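Local atomic coordinates of NalD (Pseudomonas aeruginosa PAO1, PDB entry 5DAJ), a protein that represses the MexAB-OprM multidrug efflux pump as a TetR-family regulator and binds novobiocin, which induces pump expression. Residues N53-L67 and F118-F132. Sequence-based numbering, arbitrary orientation.
Sequences NKAHLFNEMLNQVRL and FTEELREAQERNNAF
The methyl group of A55 sits on the backbone where helix 123-132 begins, in the close-packed part of the contact: its CB lies 4.0 Å from L122 CA, and the CA atoms of A55 and L122 are only 4.8 Å apart. One turn on, F58 enters with its ring between the two segments. L122 CD2 lies over one ring face, L62 of its own helix backs the other, and A125 CB meets the ring edge 3.6 Å from F58 CD2; I111 of helix 103-114 also touches F58. Beside it the buried N59 amide lies between A125 and the R128 chain, which it crosses at about a right angle. Small alanines on both helices allow the axes to approach to 8.0 Å, at 34° to one another.

The margins are more open and mixed. The K54 chain, bent at chi3 (-69°), brings NZ to E121 OE2 from above the carboxylate plane, a 3.2 Å salt bridge; V28 and T31 carbonyls also bind NZ. The extended E124 brings OE2 to the H56 ring edge, 3.3 Å from CD2. Toward the far end, R66 lays its CD over a face of the F132 ring, 3.9 Å from the centroid, a CH-pi contact.

Helix 54-63 links the helix-turn-helix head to the C-terminal domain, as in other TetR-family repressors, consistent with a route between them. A largely apolar centre and one cross-contact hydrogen bond, within the K54-E121 salt bridge, imply a joint held mainly by packing.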
loop_
_atom_site.group_PDB
_atom_site.type_symbol
_atom_site.label_atom_id
_atom_site.label_comp_id
_atom_site.label_asym_id
_atom_site.label_seq_id
_atom_site.Cartn_x
_atom_site.Cartn_y
_atom_site.Cartn_z
ATOM N N ASN A 53 13.982 22.057 1.399
ATOM C CA ASN A 53 12.901 21.699 2.305
ATOM C C ASN A 53 12.832 20.198 2.540
ATOM O O ASN A 53 13.480 19.416 1.842
ATOM C CB ASN A 53 11.580 22.225 1.738
ATOM C CG ASN A 53 11.259 21.641 0.370
ATOM O OD1 ASN A 53 10.939 20.466 0.257
ATOM N ND2 ASN A 53 11.314 22.466 -0.668
ATOM N N LYS A 54 11.993 19.807 3.493
ATOM C CA LYS A 54 11.855 18.402 3.888
ATOM C C LYS A 54 11.381 17.505 2.742
ATOM O O LYS A 54 11.842 16.377 2.603
ATOM C CB LYS A 54 10.903 18.254 5.092
ATOM C CG LYS A 54 11.066 16.925 5.825
ATOM C CD LYS A 54 9.926 16.606 6.765
ATOM C CE LYS A 54 9.893 17.523 7.957
ATOM N NZ LYS A 54 8.929 17.020 8.973
ATOM N N ALA A 55 10.425 17.994 1.957
ATOM C CA ALA A 55 9.839 17.225 0.834
ATOM C C ALA A 55 10.870 16.900 -0.225
ATOM O O ALA A 55 10.899 15.788 -0.752
ATOM C CB ALA A 55 8.673 17.974 0.207
ATOM N N HIS A 56 11.703 17.885 -0.537
ATOM C CA HIS A 56 12.766 17.709 -1.522
ATOM C C HIS A 56 13.833 16.755 -1.012
ATOM O O HIS A 56 14.356 15.958 -1.781
ATOM C CB HIS A 56 13.415 19.036 -1.877
ATOM C CG HIS A 56 14.363 18.953 -3.033
ATOM N ND1 HIS A 56 15.708 19.224 -2.908
ATOM C CD2 HIS A 56 14.168 18.611 -4.329
ATOM C CE1 HIS A 56 16.299 19.071 -4.079
ATOM N NE2 HIS A 56 15.388 18.696 -4.957
ATOM N N LEU A 57 14.149 16.864 0.279
ATOM C CA LEU A 57 15.091 15.958 0.943
ATOM C C LEU A 57 14.599 14.521 0.811
ATOM O O LEU A 57 15.314 13.638 0.341
ATOM C CB LEU A 57 15.245 16.320 2.421
ATOM C CG LEU A 57 16.410 15.659 3.161
ATOM C CD1 LEU A 57 16.860 16.520 4.329
ATOM C CD2 LEU A 57 16.069 14.262 3.667
ATOM N N PHE A 58 13.349 14.319 1.207
ATOM C CA PHE A 58 12.680 13.016 1.129
ATOM C C PHE A 58 12.719 12.441 -0.287
ATOM O O PHE A 58 12.935 11.252 -0.477
ATOM C CB PHE A 58 11.233 13.161 1.599
ATOM C CG PHE A 58 10.467 11.874 1.634
ATOM C CD1 PHE A 58 10.715 10.944 2.608
ATOM C CD2 PHE A 58 9.495 11.609 0.700
ATOM C CE1 PHE A 58 9.996 9.763 2.656
ATOM C CE2 PHE A 58 8.776 10.428 0.737
ATOM C CZ PHE A 58 9.029 9.501 1.725
ATOM N N ASN A 59 12.515 13.307 -1.267
ATOM C CA ASN A 59 12.523 12.920 -2.675
ATOM C C ASN A 59 13.907 12.496 -3.182
ATOM O O ASN A 59 14.031 11.519 -3.935
ATOM C CB ASN A 59 11.995 14.071 -3.534
ATOM C CG ASN A 59 11.108 13.595 -4.659
ATOM O OD1 ASN A 59 11.335 13.916 -5.805
ATOM N ND2 ASN A 59 10.091 12.808 -4.335
ATOM N N GLU A 60 14.928 13.253 -2.787
ATOM C CA GLU A 60 16.321 12.920 -3.090
ATOM C C GLU A 60 16.698 11.582 -2.474
ATOM O O GLU A 60 17.457 10.813 -3.065
ATOM C CB GLU A 60 17.268 14.009 -2.569
ATOM C CG GLU A 60 17.207 15.313 -3.346
ATOM C CD GLU A 60 17.665 15.167 -4.788
ATOM O OE1 GLU A 60 18.822 14.743 -5.016
ATOM O OE2 GLU A 60 16.844 15.453 -5.692
HETATM N N MSE A 61 16.145 11.307 -1.298
HETATM C CA MSE A 61 16.377 10.040 -0.609
HETATM C C MSE A 61 15.809 8.898 -1.419
HETATM O O MSE A 61 16.494 7.922 -1.705
HETATM C CB MSE A 61 15.768 10.067 0.794
HETATM C CG MSE A 61 16.110 8.823 1.608
HETATM SE SE MSE A 61 15.102 8.840 3.296
HETATM C CE MSE A 61 16.396 10.043 4.118
ATOM N N LEU A 62 14.567 9.023 -1.842
ATOM C CA LEU A 62 13.923 8.005 -2.650
ATOM C C LEU A 62 14.624 7.742 -3.954
ATOM O O LEU A 62 14.694 6.647 -4.408
ATOM C CB LEU A 62 12.507 8.399 -2.937
ATOM C CG LEU A 62 11.612 8.418 -1.726
ATOM C CD1 LEU A 62 10.357 9.176 -2.053
ATOM C CD2 LEU A 62 11.268 7.012 -1.334
ATOM N N ASN A 63 15.129 8.773 -4.564
ATOM C CA ASN A 63 15.895 8.666 -5.816
ATOM C C ASN A 63 17.081 7.720 -5.743
ATOM O O ASN A 63 17.418 7.091 -6.744
ATOM C CB ASN A 63 16.420 10.035 -6.254
ATOM C CG ASN A 63 15.387 10.872 -6.953
ATOM O OD1 ASN A 63 14.259 10.437 -7.202
ATOM N ND2 ASN A 63 15.774 12.104 -7.280
ATOM N N GLN A 64 17.697 7.623 -4.562
ATOM C CA GLN A 64 18.805 6.679 -4.316
ATOM C C GLN A 64 18.418 5.222 -4.623
ATOM O O GLN A 64 19.284 4.388 -4.873
ATOM C CB GLN A 64 19.274 6.748 -2.853
ATOM C CG GLN A 64 19.834 8.093 -2.376
ATOM C CD GLN A 64 20.141 8.125 -0.879
ATOM O OE1 GLN A 64 21.281 8.337 -0.465
ATOM N NE2 GLN A 64 19.118 7.911 -0.060
ATOM N N VAL A 65 17.116 4.943 -4.602
ATOM C CA VAL A 65 16.536 3.593 -4.642
ATOM C C VAL A 65 15.619 3.295 -5.854
ATOM O O VAL A 65 15.241 2.142 -6.086
ATOM C CB VAL A 65 15.832 3.353 -3.276
ATOM C CG1 VAL A 65 14.473 2.648 -3.374
ATOM C CG2 VAL A 65 16.790 2.628 -2.345
ATOM N N ARG A 66 15.311 4.306 -6.659
ATOM C CA ARG A 66 14.452 4.174 -7.848
ATOM C C ARG A 66 15.145 3.913 -9.184
ATOM O O ARG A 66 16.138 4.530 -9.473
ATOM C CB ARG A 66 13.717 5.477 -8.063
ATOM C CG ARG A 66 12.483 5.705 -7.234
ATOM C CD ARG A 66 11.817 6.955 -7.756
ATOM N NE ARG A 66 10.989 7.638 -6.788
ATOM C CZ ARG A 66 11.114 8.922 -6.508
ATOM N NH1 ARG A 66 12.040 9.640 -7.110
ATOM N NH2 ARG A 66 10.327 9.484 -5.620
ATOM N N LEU A 67 14.605 3.027 -10.017
ATOM C CA LEU A 67 15.184 2.767 -11.356
ATOM C C LEU A 67 14.896 3.958 -12.263
ATOM O O LEU A 67 13.743 4.391 -12.349
ATOM C CB LEU A 67 14.632 1.479 -12.029
ATOM C CG LEU A 67 15.321 0.156 -11.667
ATOM C CD1 LEU A 67 14.455 -1.041 -12.038
ATOM C CD2 LEU A 67 16.686 0.043 -12.332
ATOM N N PHE A 118 1.284 11.906 3.904
ATOM C CA PHE A 118 1.333 12.878 2.814
ATOM C C PHE A 118 0.392 14.054 3.037
ATOM O O PHE A 118 -0.690 14.152 2.461
ATOM C CB PHE A 118 1.101 12.178 1.490
ATOM C CG PHE A 118 2.202 11.230 1.143
ATOM C CD1 PHE A 118 3.375 11.697 0.552
ATOM C CD2 PHE A 118 2.104 9.886 1.456
ATOM C CE1 PHE A 118 4.416 10.834 0.249
ATOM C CE2 PHE A 118 3.141 9.024 1.152
ATOM C CZ PHE A 118 4.293 9.503 0.544
ATOM N N THR A 119 0.832 14.912 3.951
ATOM C CA THR A 119 0.284 16.241 4.176
ATOM C C THR A 119 0.678 17.225 3.084
ATOM O O THR A 119 1.337 16.850 2.141
ATOM C CB THR A 119 0.814 16.816 5.507
ATOM O OG1 THR A 119 2.218 16.523 5.721
ATOM C CG2 THR A 119 0.007 16.250 6.628
ATOM N N GLU A 120 0.252 18.483 3.215
ATOM C CA GLU A 120 0.745 19.586 2.370
ATOM C C GLU A 120 2.275 19.715 2.355
ATOM O O GLU A 120 2.856 19.907 1.294
ATOM C CB GLU A 120 0.144 20.931 2.808
ATOM C CG GLU A 120 0.342 22.061 1.803
ATOM C CD GLU A 120 -0.773 22.137 0.775
ATOM O OE1 GLU A 120 -1.911 22.483 1.156
ATOM O OE2 GLU A 120 -0.510 21.862 -0.416
ATOM N N GLU A 121 2.920 19.595 3.514
ATOM C CA GLU A 121 4.379 19.796 3.594
ATOM C C GLU A 121 5.181 18.771 2.769
ATOM O O GLU A 121 6.330 19.027 2.442
ATOM C CB GLU A 121 4.889 19.896 5.051
ATOM C CG GLU A 121 5.195 18.589 5.779
ATOM C CD GLU A 121 5.953 18.781 7.102
ATOM O OE1 GLU A 121 6.460 19.897 7.369
ATOM O OE2 GLU A 121 6.047 17.795 7.880
ATOM N N LEU A 122 4.567 17.627 2.444
ATOM C CA LEU A 122 5.153 16.636 1.528
ATOM C C LEU A 122 4.447 16.555 0.165
ATOM O O LEU A 122 4.491 15.527 -0.506
ATOM C CB LEU A 122 5.191 15.257 2.198
ATOM C CG LEU A 122 6.249 15.102 3.301
ATOM C CD1 LEU A 122 5.599 15.019 4.673
ATOM C CD2 LEU A 122 7.094 13.874 3.054
ATOM N N ARG A 123 3.819 17.652 -0.253
ATOM C CA ARG A 123 3.111 17.719 -1.546
ATOM C C ARG A 123 4.030 17.351 -2.708
ATOM O O ARG A 123 3.680 16.523 -3.547
ATOM C CB ARG A 123 2.552 19.124 -1.788
ATOM C CG ARG A 123 1.517 19.213 -2.900
ATOM C CD ARG A 123 0.112 19.038 -2.350
ATOM N NE ARG A 123 -0.915 19.212 -3.374
ATOM C CZ ARG A 123 -2.228 19.202 -3.144
ATOM N NH1 ARG A 123 -2.708 19.019 -1.912
ATOM N NH2 ARG A 123 -3.075 19.375 -4.155
ATOM N N GLU A 124 5.203 17.977 -2.736
ATOM C CA GLU A 124 6.217 17.763 -3.790
ATOM C C GLU A 124 6.636 16.301 -3.929
ATOM O O GLU A 124 6.789 15.790 -5.043
ATOM C CB GLU A 124 7.465 18.607 -3.507
ATOM C CG GLU A 124 8.577 18.472 -4.542
ATOM C CD GLU A 124 9.858 19.186 -4.139
ATOM O OE1 GLU A 124 9.818 20.142 -3.324
ATOM O OE2 GLU A 124 10.919 18.791 -4.648
ATOM N N ALA A 125 6.825 15.651 -2.786
ATOM C CA ALA A 125 7.224 14.243 -2.747
ATOM C C ALA A 125 6.161 13.312 -3.309
ATOM O O ALA A 125 6.471 12.388 -4.065
ATOM C CB ALA A 125 7.548 13.831 -1.329
ATOM N N GLN A 126 4.912 13.571 -2.938
ATOM C CA GLN A 126 3.777 12.820 -3.466
ATOM C C GLN A 126 3.621 12.990 -4.983
ATOM O O GLN A 126 3.385 12.015 -5.700
ATOM C CB GLN A 126 2.473 13.233 -2.773
ATOM C CG GLN A 126 1.245 12.504 -3.307
ATOM C CD GLN A 126 0.047 12.582 -2.380
ATOM O OE1 GLN A 126 -0.503 11.553 -1.973
ATOM N NE2 GLN A 126 -0.375 13.805 -2.050
ATOM N N GLU A 127 3.721 14.230 -5.451
ATOM C CA GLU A 127 3.601 14.530 -6.885
ATOM C C GLU A 127 4.610 13.730 -7.709
ATOM O O GLU A 127 4.240 13.078 -8.693
ATOM C CB GLU A 127 3.765 16.031 -7.155
ATOM C CG GLU A 127 2.529 16.855 -6.799
ATOM C CD GLU A 127 2.746 18.363 -6.877
ATOM O OE1 GLU A 127 3.908 18.828 -6.871
ATOM O OE2 GLU A 127 1.737 19.096 -6.942
ATOM N N ARG A 128 5.868 13.750 -7.278
ATOM C CA ARG A 128 6.931 13.011 -7.990
ATOM C C ARG A 128 6.828 11.490 -7.812
ATOM O O ARG A 128 7.175 10.724 -8.728
ATOM C CB ARG A 128 8.327 13.532 -7.614
ATOM C CG ARG A 128 8.837 14.521 -8.650
ATOM C CD ARG A 128 10.152 15.167 -8.251
ATOM N NE ARG A 128 10.424 16.382 -9.005
ATOM C CZ ARG A 128 11.457 17.205 -8.806
ATOM N NH1 ARG A 128 12.373 16.954 -7.869
ATOM N NH2 ARG A 128 11.579 18.290 -9.563
ATOM N N ASN A 129 6.317 11.060 -6.660
ATOM C CA ASN A 129 6.005 9.644 -6.468
ATOM C C ASN A 129 4.944 9.158 -7.467
ATOM O O ASN A 129 5.122 8.149 -8.157
ATOM C CB ASN A 129 5.524 9.344 -5.045
ATOM C CG ASN A 129 5.557 7.870 -4.729
ATOM O OD1 ASN A 129 4.523 7.288 -4.405
ATOM N ND2 ASN A 129 6.725 7.239 -4.881
ATOM N N ASN A 130 3.840 9.899 -7.536
ATOM C CA ASN A 130 2.786 9.649 -8.528
ATOM C C ASN A 130 3.317 9.586 -9.945
ATOM O O ASN A 130 2.932 8.710 -10.713
ATOM C CB ASN A 130 1.688 10.716 -8.457
ATOM C CG ASN A 130 0.790 10.550 -7.249
ATOM O OD1 ASN A 130 0.699 9.474 -6.680
ATOM N ND2 ASN A 130 0.105 11.612 -6.872
ATOM N N ALA A 131 4.189 10.526 -10.280
ATOM C CA ALA A 131 4.777 10.597 -11.626
ATOM C C ALA A 131 5.584 9.346 -11.976
ATOM O O ALA A 131 5.463 8.806 -13.083
ATOM C CB ALA A 131 5.644 11.840 -11.752
ATOM N N PHE A 132 6.369 8.873 -11.015
ATOM C CA PHE A 132 7.164 7.639 -11.189
ATOM C C PHE A 132 6.290 6.393 -11.393
ATOM O O PHE A 132 6.552 5.564 -12.265
ATOM C CB PHE A 132 8.112 7.463 -9.994
ATOM C CG PHE A 132 8.714 6.094 -9.884
ATOM C CD1 PHE A 132 9.820 5.741 -10.657
ATOM C CD2 PHE A 132 8.190 5.156 -8.992
ATOM C CE1 PHE A 132 10.379 4.477 -10.551
ATOM C CE2 PHE A 132 8.746 3.893 -8.881
ATOM C CZ PHE A 132 9.842 3.553 -9.662
#